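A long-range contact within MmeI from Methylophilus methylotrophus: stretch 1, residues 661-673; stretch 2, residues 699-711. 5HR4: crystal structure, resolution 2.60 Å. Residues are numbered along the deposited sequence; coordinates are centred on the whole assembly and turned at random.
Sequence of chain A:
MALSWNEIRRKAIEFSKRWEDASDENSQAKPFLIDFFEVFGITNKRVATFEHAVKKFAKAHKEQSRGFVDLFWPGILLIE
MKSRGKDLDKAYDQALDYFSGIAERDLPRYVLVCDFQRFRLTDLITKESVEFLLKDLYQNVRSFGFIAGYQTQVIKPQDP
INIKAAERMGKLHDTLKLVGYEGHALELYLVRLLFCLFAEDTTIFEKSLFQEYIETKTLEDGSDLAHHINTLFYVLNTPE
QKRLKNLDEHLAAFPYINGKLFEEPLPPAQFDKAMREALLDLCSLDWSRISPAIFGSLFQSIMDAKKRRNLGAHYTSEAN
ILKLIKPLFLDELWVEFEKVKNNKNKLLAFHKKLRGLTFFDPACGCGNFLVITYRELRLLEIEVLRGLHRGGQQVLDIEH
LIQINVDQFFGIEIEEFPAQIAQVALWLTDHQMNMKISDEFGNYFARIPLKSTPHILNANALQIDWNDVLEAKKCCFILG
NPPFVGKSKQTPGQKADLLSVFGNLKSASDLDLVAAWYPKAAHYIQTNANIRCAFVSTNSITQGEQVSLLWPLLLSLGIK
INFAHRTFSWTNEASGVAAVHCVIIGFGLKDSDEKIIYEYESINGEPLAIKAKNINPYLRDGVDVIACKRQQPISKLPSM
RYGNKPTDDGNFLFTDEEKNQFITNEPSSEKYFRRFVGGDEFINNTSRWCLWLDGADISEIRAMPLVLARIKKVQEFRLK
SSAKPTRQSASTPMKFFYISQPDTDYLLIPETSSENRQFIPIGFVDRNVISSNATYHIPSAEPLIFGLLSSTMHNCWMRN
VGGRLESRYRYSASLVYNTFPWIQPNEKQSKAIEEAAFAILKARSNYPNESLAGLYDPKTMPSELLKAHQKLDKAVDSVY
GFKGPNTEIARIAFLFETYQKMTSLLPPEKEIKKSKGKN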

# COMPACT_ATOMS: atom_id res chain seq x y z
N GLN A 661 -36.47 -23.70 -6.96
CA GLN A 661 -37.60 -22.80 -7.17
C GLN A 661 -37.81 -22.56 -8.65
O GLN A 661 -38.93 -22.67 -9.16
CB GLN A 661 -37.40 -21.48 -6.42
N PHE A 662 -36.72 -22.31 -9.38
CA PHE A 662 -36.76 -21.98 -10.80
C PHE A 662 -37.25 -23.16 -11.64
O PHE A 662 -37.96 -22.96 -12.64
CB PHE A 662 -35.37 -21.53 -11.27
CG PHE A 662 -35.32 -20.97 -12.66
CD1 PHE A 662 -35.07 -21.79 -13.76
CD2 PHE A 662 -35.46 -19.60 -12.88
CE1 PHE A 662 -35.01 -21.26 -15.05
CE2 PHE A 662 -35.40 -19.07 -14.17
CZ PHE A 662 -35.18 -19.90 -15.25
N ILE A 663 -36.88 -24.39 -11.28
CA ILE A 663 -37.30 -25.54 -12.08
C ILE A 663 -38.80 -25.78 -11.94
O ILE A 663 -39.50 -25.98 -12.93
CB ILE A 663 -36.51 -26.80 -11.70
CG1 ILE A 663 -35.16 -26.81 -12.41
CG2 ILE A 663 -37.30 -28.05 -12.09
CD1 ILE A 663 -35.30 -26.83 -13.90
N THR A 664 -39.31 -25.78 -10.70
CA THR A 664 -40.75 -25.98 -10.54
C THR A 664 -41.52 -24.91 -11.30
O THR A 664 -42.48 -25.21 -12.03
CB THR A 664 -41.14 -26.00 -9.06
OG1 THR A 664 -41.22 -24.67 -8.56
CG2 THR A 664 -40.13 -26.80 -8.23
N ASN A 665 -41.09 -23.65 -11.18
CA ASN A 665 -41.71 -22.56 -11.92
C ASN A 665 -41.54 -22.68 -13.43
O ASN A 665 -42.35 -22.12 -14.16
CB ASN A 665 -41.13 -21.23 -11.45
CG ASN A 665 -41.72 -20.77 -10.15
OD1 ASN A 665 -42.82 -21.20 -9.78
ND2 ASN A 665 -41.01 -19.90 -9.43
N GLU A 666 -40.51 -23.38 -13.92
CA GLU A 666 -40.22 -23.43 -15.35
C GLU A 666 -39.66 -24.81 -15.70
O GLU A 666 -38.49 -24.95 -16.09
CB GLU A 666 -39.24 -22.32 -15.74
CG GLU A 666 -38.86 -22.27 -17.23
CD GLU A 666 -39.94 -21.64 -18.08
OE1 GLU A 666 -40.58 -20.67 -17.62
OE2 GLU A 666 -40.14 -22.12 -19.22
N PRO A 667 -40.49 -25.85 -15.61
CA PRO A 667 -39.96 -27.23 -15.65
C PRO A 667 -39.19 -27.58 -16.91
O PRO A 667 -38.30 -28.44 -16.86
CB PRO A 667 -41.22 -28.09 -15.49
CG PRO A 667 -42.38 -27.17 -15.73
CD PRO A 667 -41.93 -25.82 -15.28
N SER A 668 -39.48 -26.92 -18.03
CA SER A 668 -38.79 -27.21 -19.28
C SER A 668 -37.32 -26.83 -19.25
O SER A 668 -36.60 -27.17 -20.21
CB SER A 668 -39.49 -26.47 -20.44
N SER A 669 -36.85 -26.13 -18.21
CA SER A 669 -35.49 -25.61 -18.16
C SER A 669 -34.46 -26.60 -17.63
O SER A 669 -33.26 -26.29 -17.69
CB SER A 669 -35.42 -24.34 -17.31
N GLU A 670 -34.87 -27.75 -17.11
CA GLU A 670 -33.90 -28.66 -16.50
C GLU A 670 -32.78 -29.01 -17.48
O GLU A 670 -31.61 -29.09 -17.09
CB GLU A 670 -34.59 -29.92 -15.98
N LYS A 671 -33.11 -29.16 -18.76
CA LYS A 671 -32.13 -29.60 -19.76
C LYS A 671 -30.93 -28.66 -19.85
O LYS A 671 -29.88 -29.07 -20.36
CB LYS A 671 -32.82 -29.71 -21.13
N TYR A 672 -31.05 -27.42 -19.37
CA TYR A 672 -30.02 -26.40 -19.55
C TYR A 672 -29.22 -26.09 -18.29
O TYR A 672 -28.23 -25.35 -18.38
CB TYR A 672 -30.66 -25.11 -20.08
CG TYR A 672 -31.15 -25.26 -21.50
CD1 TYR A 672 -30.28 -25.69 -22.49
CD2 TYR A 672 -32.48 -25.03 -21.83
CE1 TYR A 672 -30.71 -25.85 -23.80
CE2 TYR A 672 -32.92 -25.20 -23.13
CZ TYR A 672 -32.03 -25.61 -24.12
OH TYR A 672 -32.45 -25.78 -25.43
N PHE A 673 -29.61 -26.61 -17.13
CA PHE A 673 -28.82 -26.45 -15.93
C PHE A 673 -27.64 -27.40 -15.95
O PHE A 673 -27.74 -28.54 -16.40
CB PHE A 673 -29.64 -26.73 -14.68
CG PHE A 673 -30.52 -25.60 -14.29
CD1 PHE A 673 -31.78 -25.48 -14.83
CD2 PHE A 673 -30.08 -24.65 -13.40
CE1 PHE A 673 -32.59 -24.44 -14.47
CE2 PHE A 673 -30.88 -23.59 -13.04
CZ PHE A 673 -32.14 -23.49 -13.58
N SER A 699 -35.70 -22.47 -30.61
CA SER A 699 -37.11 -22.85 -30.50
C SER A 699 -37.45 -23.31 -29.09
O SER A 699 -38.62 -23.23 -28.67
CB SER A 699 -37.45 -23.96 -31.50
OG SER A 699 -36.94 -25.21 -31.05
N GLU A 700 -36.46 -23.80 -28.34
CA GLU A 700 -36.71 -24.21 -26.97
C GLU A 700 -36.60 -23.03 -26.01
O GLU A 700 -37.33 -22.99 -25.01
CB GLU A 700 -35.75 -25.33 -26.57
CG GLU A 700 -35.95 -26.64 -27.34
CD GLU A 700 -34.96 -27.70 -26.91
OE1 GLU A 700 -33.95 -27.34 -26.26
OE2 GLU A 700 -35.17 -28.90 -27.22
N ILE A 701 -35.73 -22.05 -26.29
CA ILE A 701 -35.60 -20.91 -25.39
C ILE A 701 -36.78 -19.95 -25.51
O ILE A 701 -37.19 -19.34 -24.51
CB ILE A 701 -34.25 -20.21 -25.61
CG1 ILE A 701 -33.12 -21.05 -24.99
CG2 ILE A 701 -34.24 -18.82 -25.02
CD1 ILE A 701 -31.79 -20.31 -24.90
N ARG A 702 -37.37 -19.82 -26.70
CA ARG A 702 -38.56 -18.97 -26.85
C ARG A 702 -39.69 -19.41 -25.93
O ARG A 702 -40.40 -18.58 -25.36
CB ARG A 702 -39.03 -18.98 -28.31
N ALA A 703 -39.85 -20.73 -25.77
CA ALA A 703 -40.92 -21.26 -24.94
C ALA A 703 -40.87 -20.75 -23.51
O ALA A 703 -41.92 -20.60 -22.86
CB ALA A 703 -40.85 -22.79 -24.94
N MET A 704 -39.68 -20.45 -23.00
CA MET A 704 -39.44 -20.32 -21.57
C MET A 704 -39.32 -18.87 -21.16
O MET A 704 -38.29 -18.24 -21.46
CB MET A 704 -38.17 -21.09 -21.20
CG MET A 704 -38.07 -22.47 -21.86
SD MET A 704 -36.45 -23.27 -21.76
CE MET A 704 -36.82 -24.90 -22.37
N PRO A 705 -40.31 -18.29 -20.46
CA PRO A 705 -40.24 -16.87 -20.08
C PRO A 705 -39.20 -16.58 -19.01
O PRO A 705 -38.40 -15.65 -19.15
CB PRO A 705 -41.65 -16.56 -19.56
CG PRO A 705 -42.50 -17.74 -19.97
CD PRO A 705 -41.58 -18.91 -20.05
N LEU A 706 -39.24 -17.34 -17.92
CA LEU A 706 -38.30 -17.13 -16.83
C LEU A 706 -36.86 -17.08 -17.34
O LEU A 706 -36.07 -16.23 -16.91
CB LEU A 706 -38.47 -18.21 -15.78
CG LEU A 706 -39.67 -18.03 -14.86
CD1 LEU A 706 -39.44 -18.85 -13.60
CD2 LEU A 706 -39.89 -16.58 -14.51
N VAL A 707 -36.50 -17.97 -18.27
CA VAL A 707 -35.15 -17.92 -18.84
C VAL A 707 -34.98 -16.65 -19.66
O VAL A 707 -33.99 -15.93 -19.51
CB VAL A 707 -34.85 -19.15 -19.70
CG1 VAL A 707 -33.40 -19.09 -20.17
CG2 VAL A 707 -35.12 -20.42 -18.91
N LEU A 708 -35.95 -16.38 -20.55
CA LEU A 708 -35.90 -15.19 -21.39
C LEU A 708 -35.68 -13.94 -20.57
O LEU A 708 -34.90 -13.06 -20.95
CB LEU A 708 -37.19 -15.10 -22.20
CG LEU A 708 -37.19 -15.05 -23.74
CD1 LEU A 708 -35.89 -15.55 -24.35
CD2 LEU A 708 -38.38 -15.85 -24.27
N ALA A 709 -36.33 -13.84 -19.41
CA ALA A 709 -36.08 -12.68 -18.56
C ALA A 709 -34.64 -12.65 -18.05
O ALA A 709 -34.05 -11.57 -17.92
CB ALA A 709 -37.07 -12.66 -17.40
N ARG A 710 -34.05 -13.81 -17.75
CA ARG A 710 -32.63 -13.82 -17.41
C ARG A 710 -31.79 -13.29 -18.56
O ARG A 710 -30.97 -12.37 -18.38
CB ARG A 710 -32.15 -15.22 -17.00
CG ARG A 710 -32.66 -15.69 -15.63
CD ARG A 710 -32.63 -14.56 -14.63
NE ARG A 710 -33.30 -14.92 -13.37
CZ ARG A 710 -32.77 -15.71 -12.44
NH1 ARG A 710 -31.57 -16.26 -12.62
NH2 ARG A 710 -33.45 -15.96 -11.32
N ILE A 711 -31.97 -13.86 -19.77
CA ILE A 711 -31.22 -13.40 -20.93
C ILE A 711 -31.38 -11.90 -21.15
O ILE A 711 -30.42 -11.20 -21.52
CB ILE A 711 -31.65 -14.17 -22.18

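Contacts between segments distant in sequence often follow a simple plan: an apolar centre supplies most of the buried surface, and a few polar groups near its margin add direction. The packing of residues 661-673 of MmeI against residues 699-711 is a compact example, burying about 570 Å² when both sides are summed.

The centre is built around Phe662, a buried residue near the end of the helix in the first stretch. Its CA-to-CB bond points toward the second stretch, and a t rotamer at chi1 carries the ring to the helix that begins at Pro705. There CE2 of Phe662 lies 3.6 Å from CB of Leu706, while CZ of Phe662 reaches to 3.7 Å from CG2 of Val707, which meets the ring at its edge. A flat, rigid aromatic suits this position because it can touch two consecutive residues of a helix at once. The two helices do not run side by side: their axes approach no closer than 10.9 Å and their directions differ by 128°, so side chains span the gap. Leu706 contributes from the other side: CB of Leu706 meets the ring, and its CD1 lies 3.6 Å from CB of Asn665, the last residue of the first helix. In this way even a polar residue contributes its aliphatic carbon to the packing. Val707 also approaches the 3-10 segment, with its CG2 4.2 Å from CB of Ser669.

Met704 extends the apolar surface in another direction. It occupies the N-cap position of the second helix, and its long, unbranched side chain, m at chi1 and t at chi2 and chi3, runs outward to the 3-10 segment. Its CE lies 3.1 Å from O of Ser668 and 4.0 Å from CE2 of Tyr672, whose ring it meets at the edge. The sulfur lies at that edge too, with SD of Met704 5.4 Å from the centroid of the Tyr672 ring. A long, unbranched thioether suits this place because its CE can reach both the backbone of Ser668 and the edge of the Tyr672 ring.

Glu666 brings a charge into this buried setting. It is the first residue after the helix to leave helical geometry, and its CA lies 6.8 Å from the CA of Leu706, the nearest pair of CA atoms across the two stretches. Its carboxylate is directed at the start of the opposing helix: OE2 is 3.0 Å from CB of Met704, and OE1 is 3.2 Å from CD of Pro705. OE1 of Glu666 also comes within 3.6 Å of N of Leu706, although the approach is close packing and not a hydrogen bond. An acidic group suits this place in general terms, because the first turn of a helix leaves backbone NH groups without partners inside the helix.

At the polar edge, Tyr672 OH donates a hydrogen bond to Glu700 OE1, and the 2.3 Å separation is very short. It is the only hydrogen bond between the stretches. Tyrosine suits this boundary because one side chain serves both parts of the contact: its ring packs against Met704, while its hydroxyl reaches the exposed glutamate.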